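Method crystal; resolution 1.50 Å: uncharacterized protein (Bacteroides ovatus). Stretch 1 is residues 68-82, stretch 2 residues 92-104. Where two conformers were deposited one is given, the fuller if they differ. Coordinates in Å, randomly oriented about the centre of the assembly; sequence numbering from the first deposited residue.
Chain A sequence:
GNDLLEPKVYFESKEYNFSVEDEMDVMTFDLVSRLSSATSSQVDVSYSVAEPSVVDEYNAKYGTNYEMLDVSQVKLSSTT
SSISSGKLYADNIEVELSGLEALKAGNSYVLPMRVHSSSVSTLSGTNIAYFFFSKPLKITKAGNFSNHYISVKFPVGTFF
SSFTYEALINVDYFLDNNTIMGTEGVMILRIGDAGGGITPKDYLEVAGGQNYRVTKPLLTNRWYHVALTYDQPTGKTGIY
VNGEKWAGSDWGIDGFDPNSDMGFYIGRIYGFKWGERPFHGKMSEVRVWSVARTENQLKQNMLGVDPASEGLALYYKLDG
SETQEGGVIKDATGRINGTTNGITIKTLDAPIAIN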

# COMPACT_ATOMS: atom_id res chain seq x y z
N MSE A 68 -14.43 -9.19 4.38
CA MSE A 68 -15.20 -10.38 4.21
C MSE A 68 -14.99 -10.99 2.82
O MSE A 68 -14.96 -10.29 1.82
CB MSE A 68 -16.65 -9.97 4.39
CG MSE A 68 -17.62 -11.03 4.15
SE MSE A 68 -18.17 -11.82 5.81
CE MSE A 68 -19.33 -12.96 5.00
N LEU A 69 -14.80 -12.30 2.77
CA LEU A 69 -14.75 -12.99 1.49
C LEU A 69 -16.16 -13.05 0.92
O LEU A 69 -17.12 -13.01 1.68
CB LEU A 69 -14.24 -14.42 1.69
CG LEU A 69 -12.76 -14.60 1.99
CD1 LEU A 69 -12.46 -16.04 2.29
CD2 LEU A 69 -11.96 -14.14 0.80
N ASP A 70 -16.27 -13.17 -0.40
CA ASP A 70 -17.56 -13.36 -1.06
C ASP A 70 -18.07 -14.79 -0.92
O ASP A 70 -17.34 -15.74 -1.16
CB ASP A 70 -17.46 -13.00 -2.55
CG ASP A 70 -17.36 -11.51 -2.78
OD1 ASP A 70 -17.80 -10.73 -1.90
OD2 ASP A 70 -16.85 -11.12 -3.85
N VAL A 71 -19.33 -14.93 -0.55
CA VAL A 71 -19.96 -16.22 -0.34
C VAL A 71 -19.93 -17.05 -1.61
O VAL A 71 -19.97 -18.28 -1.55
CB VAL A 71 -21.42 -16.04 0.09
CG1 VAL A 71 -22.12 -17.38 0.25
CG2 VAL A 71 -21.48 -15.24 1.37
N SER A 72 -19.86 -16.38 -2.76
CA SER A 72 -19.86 -17.09 -4.03
C SER A 72 -18.60 -17.91 -4.20
O SER A 72 -18.56 -18.83 -5.01
CB SER A 72 -20.02 -16.12 -5.21
OG SER A 72 -18.87 -15.30 -5.37
N GLN A 73 -17.56 -17.60 -3.44
CA GLN A 73 -16.31 -18.35 -3.56
C GLN A 73 -16.18 -19.43 -2.48
O GLN A 73 -15.12 -20.05 -2.34
CB GLN A 73 -15.10 -17.39 -3.59
CG GLN A 73 -14.81 -16.67 -2.30
CD GLN A 73 -13.94 -15.41 -2.48
OE1 GLN A 73 -14.33 -14.31 -2.07
NE2 GLN A 73 -12.77 -15.58 -3.08
N VAL A 74 -17.26 -19.68 -1.75
CA VAL A 74 -17.28 -20.69 -0.70
C VAL A 74 -18.20 -21.86 -1.06
O VAL A 74 -19.36 -21.66 -1.41
CB VAL A 74 -17.79 -20.08 0.61
CG1 VAL A 74 -17.87 -21.12 1.69
CG2 VAL A 74 -16.90 -18.94 1.05
N LYS A 75 -17.65 -23.07 -0.99
CA LYS A 75 -18.45 -24.28 -1.18
C LYS A 75 -18.23 -25.24 -0.01
O LYS A 75 -17.10 -25.46 0.41
CB LYS A 75 -18.11 -24.95 -2.51
CG LYS A 75 -18.60 -24.17 -3.72
N LEU A 76 -19.31 -25.79 0.51
CA LEU A 76 -19.22 -26.74 1.61
C LEU A 76 -19.47 -28.12 1.02
O LEU A 76 -20.33 -28.28 0.14
CB LEU A 76 -20.28 -26.48 2.68
CG LEU A 76 -20.38 -25.07 3.25
CD1 LEU A 76 -21.35 -25.05 4.40
CD2 LEU A 76 -19.06 -24.59 3.70
N SER A 77 -18.77 -29.13 1.53
CA SER A 77 -19.02 -30.48 1.03
C SER A 77 -20.47 -30.90 1.31
O SER A 77 -21.10 -31.59 0.51
CB SER A 77 -18.04 -31.46 1.65
OG SER A 77 -18.04 -31.43 3.05
N SER A 78 -20.94 -30.48 2.48
CA SER A 78 -22.37 -30.51 2.79
C SER A 78 -22.64 -29.42 3.81
O SER A 78 -21.74 -28.94 4.49
CB SER A 78 -22.79 -31.85 3.34
OG SER A 78 -22.20 -32.07 4.59
N THR A 79 -23.88 -28.97 3.85
CA THR A 79 -24.30 -27.92 4.76
C THR A 79 -24.57 -28.50 6.15
O THR A 79 -24.45 -27.82 7.17
CB THR A 79 -25.57 -27.26 4.19
OG1 THR A 79 -25.25 -26.65 2.93
CG2 THR A 79 -26.11 -26.20 5.12
N THR A 80 -24.95 -29.77 6.18
CA THR A 80 -25.28 -30.44 7.43
C THR A 80 -24.23 -31.47 7.87
O THR A 80 -23.49 -32.04 7.05
CB THR A 80 -26.65 -31.16 7.33
OG1 THR A 80 -26.56 -32.24 6.38
CG2 THR A 80 -27.76 -30.22 6.92
N SER A 81 -24.17 -31.68 9.18
CA SER A 81 -23.39 -32.77 9.75
C SER A 81 -24.05 -33.25 11.03
O SER A 81 -25.20 -32.88 11.31
CB SER A 81 -21.95 -32.32 10.01
OG SER A 81 -21.15 -33.47 10.25
N SER A 82 -23.35 -34.07 11.80
CA SER A 82 -23.92 -34.58 13.03
C SER A 82 -22.81 -34.97 13.99
O SER A 82 -21.66 -35.15 13.59
CB SER A 82 -24.85 -35.76 12.75
OG SER A 82 -24.10 -36.88 12.27
N ASN A 92 -16.58 -34.21 10.24
CA ASN A 92 -15.98 -33.12 9.51
C ASN A 92 -16.74 -32.75 8.24
O ASN A 92 -17.27 -33.60 7.50
CB ASN A 92 -14.56 -33.52 9.13
CG ASN A 92 -13.79 -32.38 8.51
OD1 ASN A 92 -13.51 -31.38 9.18
ND2 ASN A 92 -13.46 -32.51 7.24
N ILE A 93 -16.76 -31.46 7.98
CA ILE A 93 -17.21 -30.89 6.72
C ILE A 93 -16.01 -30.23 6.06
O ILE A 93 -15.18 -29.64 6.75
CB ILE A 93 -18.28 -29.81 7.00
CG1 ILE A 93 -19.57 -30.51 7.41
CG2 ILE A 93 -18.44 -28.85 5.84
CD1 ILE A 93 -20.09 -31.41 6.40
N GLU A 94 -15.89 -30.32 4.74
CA GLU A 94 -14.79 -29.66 4.03
C GLU A 94 -15.30 -28.37 3.40
O GLU A 94 -16.31 -28.36 2.71
CB GLU A 94 -14.18 -30.59 2.97
CG GLU A 94 -12.91 -30.10 2.36
CD GLU A 94 -12.23 -31.16 1.50
OE1 GLU A 94 -12.49 -31.18 0.29
OE2 GLU A 94 -11.46 -31.97 2.06
N VAL A 95 -14.58 -27.28 3.65
CA VAL A 95 -14.88 -26.00 3.05
C VAL A 95 -13.88 -25.75 1.93
O VAL A 95 -12.67 -25.88 2.13
CB VAL A 95 -14.76 -24.85 4.07
CG1 VAL A 95 -15.10 -23.51 3.41
CG2 VAL A 95 -15.67 -25.09 5.28
N GLU A 96 -14.39 -25.42 0.75
CA GLU A 96 -13.54 -25.11 -0.38
C GLU A 96 -13.67 -23.64 -0.71
O GLU A 96 -14.76 -23.13 -0.96
CB GLU A 96 -13.94 -25.93 -1.60
CG GLU A 96 -13.07 -25.65 -2.83
CD GLU A 96 -13.72 -26.10 -4.13
OE1 GLU A 96 -14.66 -25.42 -4.61
OE2 GLU A 96 -13.30 -27.15 -4.67
N LEU A 97 -12.53 -22.97 -0.73
CA LEU A 97 -12.48 -21.55 -1.03
C LEU A 97 -11.82 -21.36 -2.39
O LEU A 97 -10.70 -21.82 -2.61
CB LEU A 97 -11.70 -20.83 0.06
CG LEU A 97 -11.79 -19.30 0.15
CD1 LEU A 97 -13.23 -18.80 0.24
CD2 LEU A 97 -10.99 -18.87 1.35
N SER A 98 -12.51 -20.68 -3.30
CA SER A 98 -11.97 -20.45 -4.63
C SER A 98 -11.80 -18.96 -4.90
O SER A 98 -12.10 -18.13 -4.04
CB SER A 98 -12.90 -21.05 -5.68
OG SER A 98 -14.18 -20.47 -5.59
N GLY A 99 -11.29 -18.63 -6.08
CA GLY A 99 -11.08 -17.25 -6.49
C GLY A 99 -10.04 -16.51 -5.66
O GLY A 99 -10.09 -15.29 -5.55
N LEU A 100 -9.12 -17.25 -5.06
CA LEU A 100 -8.12 -16.64 -4.19
C LEU A 100 -7.09 -15.84 -4.99
O LEU A 100 -6.61 -14.81 -4.52
CB LEU A 100 -7.40 -17.69 -3.36
CG LEU A 100 -8.30 -18.44 -2.37
CD1 LEU A 100 -7.48 -19.46 -1.59
CD2 LEU A 100 -9.01 -17.49 -1.42
N GLU A 101 -6.75 -16.31 -6.18
CA GLU A 101 -5.77 -15.62 -7.00
C GLU A 101 -6.22 -14.19 -7.30
O GLU A 101 -5.40 -13.28 -7.39
CB GLU A 101 -5.52 -16.39 -8.31
CG GLU A 101 -4.19 -16.05 -8.98
N ALA A 102 -7.52 -13.99 -7.44
CA ALA A 102 -8.06 -12.68 -7.81
C ALA A 102 -8.14 -11.70 -6.64
O ALA A 102 -8.32 -10.50 -6.85
CB ALA A 102 -9.43 -12.84 -8.44
N LEU A 103 -8.06 -12.21 -5.42
CA LEU A 103 -8.11 -11.36 -4.24
C LEU A 103 -6.98 -10.35 -4.32
O LEU A 103 -5.86 -10.68 -4.68
CB LEU A 103 -7.94 -12.17 -2.96
CG LEU A 103 -9.07 -13.11 -2.55
CD1 LEU A 103 -8.68 -13.85 -1.30
CD2 LEU A 103 -10.36 -12.34 -2.32
N LYS A 104 -7.29 -9.12 -3.95
CA LYS A 104 -6.31 -8.05 -3.92
C LYS A 104 -5.29 -8.31 -2.83
O LYS A 104 -5.66 -8.63 -1.68
CB LYS A 104 -7.02 -6.72 -3.66
CG LYS A 104 -6.09 -5.54 -3.52

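Strands 74-76 and 93-97 run antiparallel, their N-to-C directions 160° apart, and six hydrogen bonds join the two stretches. At the centre, Lys75 and Glu96 form a hydrogen-bonded pair: Glu96 N donates to Lys75 O (2.7 Å) and Lys75 N to Glu96 O (2.9 Å), both nearly straight. Beyond Leu76 the ladder continues with Ser77 N to Glu94 O (2.8 Å), but the return bond uses a side chain: Glu94 N donates to Ser77 OG (3.0 Å), the short hydroxyl, at chi1 p, standing in for a backbone carbonyl. At the other end, Ser98 N donates to Gln73 O (2.9 Å), while the Gln73 side chain, its CA-to-CB bond pointing toward stretch 2 and its chi2 t, places NE2 to donate to Ser98 O (2.8 Å, 176°). The other half of that amide serves its own stretch, Gln73 OE1 accepting from Asp70 N (2.8 Å), so glutamine's paired donor and acceptor tie the loop before the strand to the residue just past the end of its partner. Gly99, with positive phi, follows beside this amide; an ideal CB there would lie 3.5 Å from Gln73 NE2. Between the conventional bonds, CA-H...O contacts fill in, the shortest from Leu97 CA to Gln73 O (3.3 Å).

Side chains of Val74, Leu76, Val95 and Leu97 share one face of the sheet. Val74 CG2 meets Leu97 CD1 at 3.8 Å, and Leu76 CD2 meets Val95 CG2 at 3.8 Å; these apolar side chains pack against one another over that face. Leu69 extends this packing, its CD1 3.3 Å from Leu97 CD2 and its CD2 3.9 Å from Leu103 CD1. Lys75 and Glu96 occupy the opposite, more polar face, without a modelled lysine amine. The CA-to-CB bond of buried Ile93 points sideways, but the end of its side chain comes nearer to the segment after strand 74-76, its CD1 2.9 Å from Ser78 OG, a hydroxyl that donates to Thr80 O (2.8 Å). Together the stretches bury 736 Å².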